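Long-range contacts in putative uncharacterized protein Smu.1393c (Streptococcus mutans, PDB 4L9A), which is an alpha/beta hydrolase that probably acts as a carboxylesterase, cleaving carboxylic ester bonds: residues G40-V45 with D68-L73; F109-L114 with A134-I139. All blocks are in the same frame, centred on the assembly; numbering follows the deposited sequence.

Contact 1 (G40-V45 with D68-L73); sequences GNPCFV and DSIGIL
Ile-70 reaches Phe-44 and Pro-42 with its two methyl groups, and its torsions decide which methyl goes where. CG2 stands anti to the backbone N and meets Phe-44 CD2 at 3.5 Å, approaching the ring obliquely. CG1 lies beside the backbone N, and a chi2 of -64° then carries CD1 over to the proline ring, where it lies 4.0 Å from Pro-42 CD. Cys-43 has SG anti to its backbone N (chi1 -178°). The sulfur rests against the Ile-72/Leu-73 peptide and is 3.7 Å from Leu-73 CB.

The backbones form a short parallel ladder, the pairing of neighbouring strands 43-47 and 71-75 in the central sheet of the alpha/beta hydrolase fold. Gly-71 sits at its start and is gripped twice: its N donates to Pro-42 O (2.9 Å), and its O accepts from Phe-44 N (2.8 Å). The second donor stands well above the carbonyl plane. Leu-73 N to Phe-44 O adds the next rung at 2.9 Å. The Asn-41/Pro-42 peptide is cis. Gly-40 packs on Gly-71, with Gly-71 CA 3.4 Å from Gly-40 O. A beta carbon on Gly-71 would run into Gly-40 O, and one on Gly-40 into Ser-69 O and Gly-71 N. A CA-H...O contact joins Val-45 CA to Leu-73 O at 3.3 Å.

Phe-44, Ile-70 and the proline ring form a small apolar patch, while Cys-43, Val-45 and Leu-73 point to the other sheet face. There helix 93-106 covers Val-45 and Leu-73 through Phe-104 and Ile-103. Strand 111-117 pairs with the far edge of strand 43-47. Strand 33-38 continues the sheet beyond strand 71-75, where Arg-38 bonds to Ile-70 O and to the Ile-72 backbone.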
# COMPACT_ATOMS: atom_id res chain seq x y z
N GLY A 40 -7.78 18.42 3.50
CA GLY A 40 -9.13 17.93 3.29
C GLY A 40 -9.48 16.81 4.24
O GLY A 40 -8.61 16.03 4.64
N ASN A 41 -10.76 16.73 4.60
CA ASN A 41 -11.27 15.77 5.56
C ASN A 41 -12.50 15.08 4.98
O ASN A 41 -13.43 15.75 4.53
CB ASN A 41 -11.63 16.52 6.85
CG ASN A 41 -11.72 15.61 8.06
OD1 ASN A 41 -10.80 14.84 8.34
ND2 ASN A 41 -12.83 15.70 8.79
N PRO A 42 -12.52 13.73 4.96
CA PRO A 42 -11.49 12.82 5.46
C PRO A 42 -10.28 12.76 4.54
O PRO A 42 -10.31 13.24 3.41
CB PRO A 42 -12.19 11.45 5.44
CG PRO A 42 -13.18 11.56 4.34
CD PRO A 42 -13.69 12.99 4.44
N CYS A 43 -9.20 12.18 5.04
CA CYS A 43 -7.98 12.07 4.26
C CYS A 43 -7.77 10.64 3.79
O CYS A 43 -7.83 9.69 4.58
CB CYS A 43 -6.78 12.53 5.10
SG CYS A 43 -5.20 12.51 4.24
N PHE A 44 -7.55 10.48 2.49
CA PHE A 44 -7.12 9.19 1.95
C PHE A 44 -5.63 8.99 2.12
O PHE A 44 -4.81 9.70 1.52
CB PHE A 44 -7.52 9.04 0.48
CG PHE A 44 -8.85 8.34 0.29
CD1 PHE A 44 -8.90 7.06 -0.25
CD2 PHE A 44 -10.03 8.95 0.67
CE1 PHE A 44 -10.13 6.41 -0.42
CE2 PHE A 44 -11.25 8.32 0.51
CZ PHE A 44 -11.30 7.05 -0.04
N VAL A 45 -5.29 8.02 2.97
CA VAL A 45 -3.91 7.69 3.28
C VAL A 45 -3.48 6.48 2.45
O VAL A 45 -4.13 5.43 2.49
CB VAL A 45 -3.75 7.37 4.78
CG1 VAL A 45 -2.33 6.92 5.07
CG2 VAL A 45 -4.16 8.58 5.64
N ASP A 68 -11.50 16.90 -5.25
CA ASP A 68 -10.48 17.78 -4.69
C ASP A 68 -10.72 18.07 -3.21
O ASP A 68 -9.80 18.46 -2.49
CB ASP A 68 -10.39 19.07 -5.49
CG ASP A 68 -9.96 18.83 -6.92
OD1 ASP A 68 -10.85 18.68 -7.79
OD2 ASP A 68 -8.74 18.77 -7.17
N SER A 69 -11.95 17.88 -2.77
CA SER A 69 -12.32 18.16 -1.39
C SER A 69 -11.75 17.13 -0.41
O SER A 69 -11.62 17.38 0.78
CB SER A 69 -13.84 18.25 -1.25
OG SER A 69 -14.47 17.18 -1.92
N ILE A 70 -11.40 15.96 -0.94
CA ILE A 70 -10.90 14.87 -0.13
C ILE A 70 -9.41 15.05 0.09
O ILE A 70 -8.68 15.40 -0.84
CB ILE A 70 -11.17 13.50 -0.80
CG1 ILE A 70 -12.67 13.22 -0.87
CG2 ILE A 70 -10.45 12.38 -0.07
CD1 ILE A 70 -13.32 13.08 0.50
N GLY A 71 -8.96 14.82 1.32
CA GLY A 71 -7.55 14.94 1.64
C GLY A 71 -6.74 13.79 1.07
O GLY A 71 -7.29 12.72 0.78
N ILE A 72 -5.45 14.00 0.89
CA ILE A 72 -4.55 12.96 0.40
C ILE A 72 -3.30 12.96 1.27
O ILE A 72 -2.75 14.01 1.58
CB ILE A 72 -4.12 13.22 -1.07
CG1 ILE A 72 -5.33 13.34 -2.00
CG2 ILE A 72 -3.17 12.14 -1.55
CD1 ILE A 72 -6.13 12.02 -2.16
N LEU A 73 -2.85 11.77 1.67
CA LEU A 73 -1.54 11.63 2.29
C LEU A 73 -0.89 10.38 1.74
O LEU A 73 -1.38 9.28 1.96
CB LEU A 73 -1.64 11.52 3.82
CG LEU A 73 -0.35 11.22 4.58
CD1 LEU A 73 0.74 12.32 4.34
CD2 LEU A 73 -0.66 11.10 6.07

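Contact 2 (F109-L114 with A134-I139)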
# COMPACT_ATOMS: atom_id res chain seq x y z
N PHE A 109 -6.02 16.60 9.26
CA PHE A 109 -7.21 15.75 9.08
C PHE A 109 -7.63 15.06 10.38
O PHE A 109 -6.78 14.63 11.16
CB PHE A 109 -7.01 14.74 7.95
CG PHE A 109 -5.99 13.67 8.24
CD1 PHE A 109 -4.66 13.86 7.91
CD2 PHE A 109 -6.38 12.46 8.80
CE1 PHE A 109 -3.71 12.85 8.16
CE2 PHE A 109 -5.45 11.45 9.05
CZ PHE A 109 -4.11 11.65 8.73
N GLN A 110 -8.93 14.98 10.62
CA GLN A 110 -9.42 14.33 11.83
C GLN A 110 -9.92 12.90 11.58
O GLN A 110 -9.95 12.08 12.49
CB GLN A 110 -10.48 15.19 12.53
CG GLN A 110 -9.87 16.35 13.33
CD GLN A 110 -8.73 15.89 14.22
OE1 GLN A 110 -8.77 14.80 14.80
NE2 GLN A 110 -7.68 16.71 14.31
N SER A 111 -10.32 12.62 10.35
CA SER A 111 -10.71 11.26 9.97
C SER A 111 -10.01 10.83 8.68
O SER A 111 -9.54 11.68 7.90
CB SER A 111 -12.22 11.15 9.82
OG SER A 111 -12.68 12.04 8.81
N TYR A 112 -9.93 9.52 8.44
CA TYR A 112 -9.22 9.04 7.27
C TYR A 112 -9.74 7.69 6.77
O TYR A 112 -10.45 6.98 7.48
CB TYR A 112 -7.73 8.90 7.60
CG TYR A 112 -7.44 7.80 8.59
CD1 TYR A 112 -7.67 7.99 9.95
CD2 TYR A 112 -6.95 6.58 8.17
CE1 TYR A 112 -7.40 6.98 10.87
CE2 TYR A 112 -6.68 5.56 9.08
CZ TYR A 112 -6.91 5.76 10.42
OH TYR A 112 -6.64 4.75 11.32
N LEU A 113 -9.38 7.38 5.53
CA LEU A 113 -9.49 6.03 5.00
C LEU A 113 -8.09 5.61 4.58
O LEU A 113 -7.32 6.43 4.08
CB LEU A 113 -10.43 5.97 3.80
CG LEU A 113 -11.93 6.10 4.08
CD1 LEU A 113 -12.31 7.57 4.22
CD2 LEU A 113 -12.73 5.44 2.97
N LEU A 114 -7.76 4.35 4.82
CA LEU A 114 -6.49 3.79 4.39
C LEU A 114 -6.69 3.06 3.08
O LEU A 114 -7.64 2.28 2.94
CB LEU A 114 -5.98 2.81 5.44
CG LEU A 114 -5.02 3.39 6.48
CD1 LEU A 114 -4.87 2.46 7.68
CD2 LEU A 114 -3.68 3.68 5.81
N ALA A 134 -10.01 9.01 13.56
CA ALA A 134 -11.06 8.07 13.22
C ALA A 134 -10.91 7.50 11.83
O ALA A 134 -10.89 8.23 10.84
CB ALA A 134 -12.44 8.71 13.37
N CYS A 135 -10.83 6.17 11.75
CA CYS A 135 -10.78 5.49 10.47
C CYS A 135 -12.18 5.26 9.94
O CYS A 135 -13.02 4.65 10.63
CB CYS A 135 -10.04 4.17 10.62
SG CYS A 135 -9.80 3.32 9.07
N LEU A 136 -12.46 5.72 8.73
CA LEU A 136 -13.78 5.54 8.13
C LEU A 136 -13.87 4.33 7.18
O LEU A 136 -14.97 3.96 6.76
CB LEU A 136 -14.20 6.79 7.37
CG LEU A 136 -14.25 8.06 8.21
CD1 LEU A 136 -14.53 9.26 7.33
CD2 LEU A 136 -15.31 7.93 9.29
N GLY A 137 -12.74 3.74 6.83
CA GLY A 137 -12.76 2.67 5.86
C GLY A 137 -11.38 2.17 5.49
O GLY A 137 -10.38 2.89 5.58
N PHE A 138 -11.34 0.92 5.06
CA PHE A 138 -10.12 0.32 4.54
C PHE A 138 -10.35 -0.08 3.09
O PHE A 138 -11.37 -0.69 2.77
CB PHE A 138 -9.74 -0.91 5.36
CG PHE A 138 -8.55 -1.67 4.81
CD1 PHE A 138 -7.26 -1.18 4.97
CD2 PHE A 138 -8.74 -2.87 4.13
CE1 PHE A 138 -6.17 -1.86 4.46
CE2 PHE A 138 -7.66 -3.56 3.62
CZ PHE A 138 -6.36 -3.06 3.78
N ILE A 139 -9.42 0.29 2.21
CA ILE A 139 -9.49 -0.08 0.81
C ILE A 139 -8.24 -0.88 0.49
O ILE A 139 -7.13 -0.35 0.49
CB ILE A 139 -9.55 1.16 -0.11
CG1 ILE A 139 -10.62 2.16 0.37
CG2 ILE A 139 -9.80 0.74 -1.55
CD1 ILE A 139 -12.03 1.60 0.40
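Tyr-112 lays one ring face against the backbone and side chain of Cys-135. Cys-135 CA is 3.9 Å from the ring centroid and 20° off the ring normal, a CH-pi contact shifted toward the rim. Cys-135 CB lies 3.5 Å from Tyr-112 CZ. The sulfur adds an oblique sulfur-aromatic contact, with SG 4.4 Å from the centroid. In the ring plane, at the edge, is Leu-114 CG from the same strand. Phe-104 of helix 93-106 also meets this ring edge-to-face. Chi1 of Tyr-112 (68°) places CG between the backbone N and the carbonyl carbon, which lets the ring lie along the Ala-134/Cys-135 backbone with CD1 at Ala-134 O. The hydroxyl is hydrogen-bonded to Ser-131 OG, a second hold on the ring. Phe-138 CD1 approaches Leu-114 CB.

Two parallel strands carry the contact, the strand pair of the beta-alpha-beta unit 111-117, 120-130, 134-141. Tyr-112 N bonds to Ala-134 O, and Tyr-112 O accepts a nearly straight bond from Leu-136 N (2.7 Å). Further on, Leu-114 N bonds to Gly-137 O (3.1 Å), and Ile-139 N to Leu-114 O (2.8 Å). Leu-136 and Gly-137 thus both lie opposite Leu-113, which makes a beta bulge. Leu-113 packs beside the bulge, from the sheet face opposite Tyr-112. Its CD1 packs 3.8 Å from Leu-136 CB, and its CD2 rests on the bare CA of Gly-137. Leu-285 and Leu-286 of helix 275-287 also reach Leu-113.

The chemistry is mostly backbone pairing with apolar cover. The bulge has a polar cost: Gly-137 N is buried and has no partner in the model. The tyrosine face is met by CA-H and CB, with the sulfur oblique, so that contact is probably largely dispersive.

How the contacts relate
The centres of contacts 1 and 2 are 9 Å apart, on the same side of the chain's centre. Contact 1 closes before contact 2 opens along the chain. They share one mixed sheet, in which four parallel strands run in the order 71-75, 43-47, 111-117, 134-141. The two contacts meet where the middle strands pair: probable hydrogen bonds link Cys-43 N to Ser-111 O and Val-45 N to Leu-113 O. Helix 93-106 touches side chains of both. Contact 2 also closes the beta-alpha-beta unit around helix 120-130. Together they form part of the central sheet of an alpha/beta hydrolase. In this family the turn after the strand equivalent to 111-117 usually carries the catalytic nucleophile.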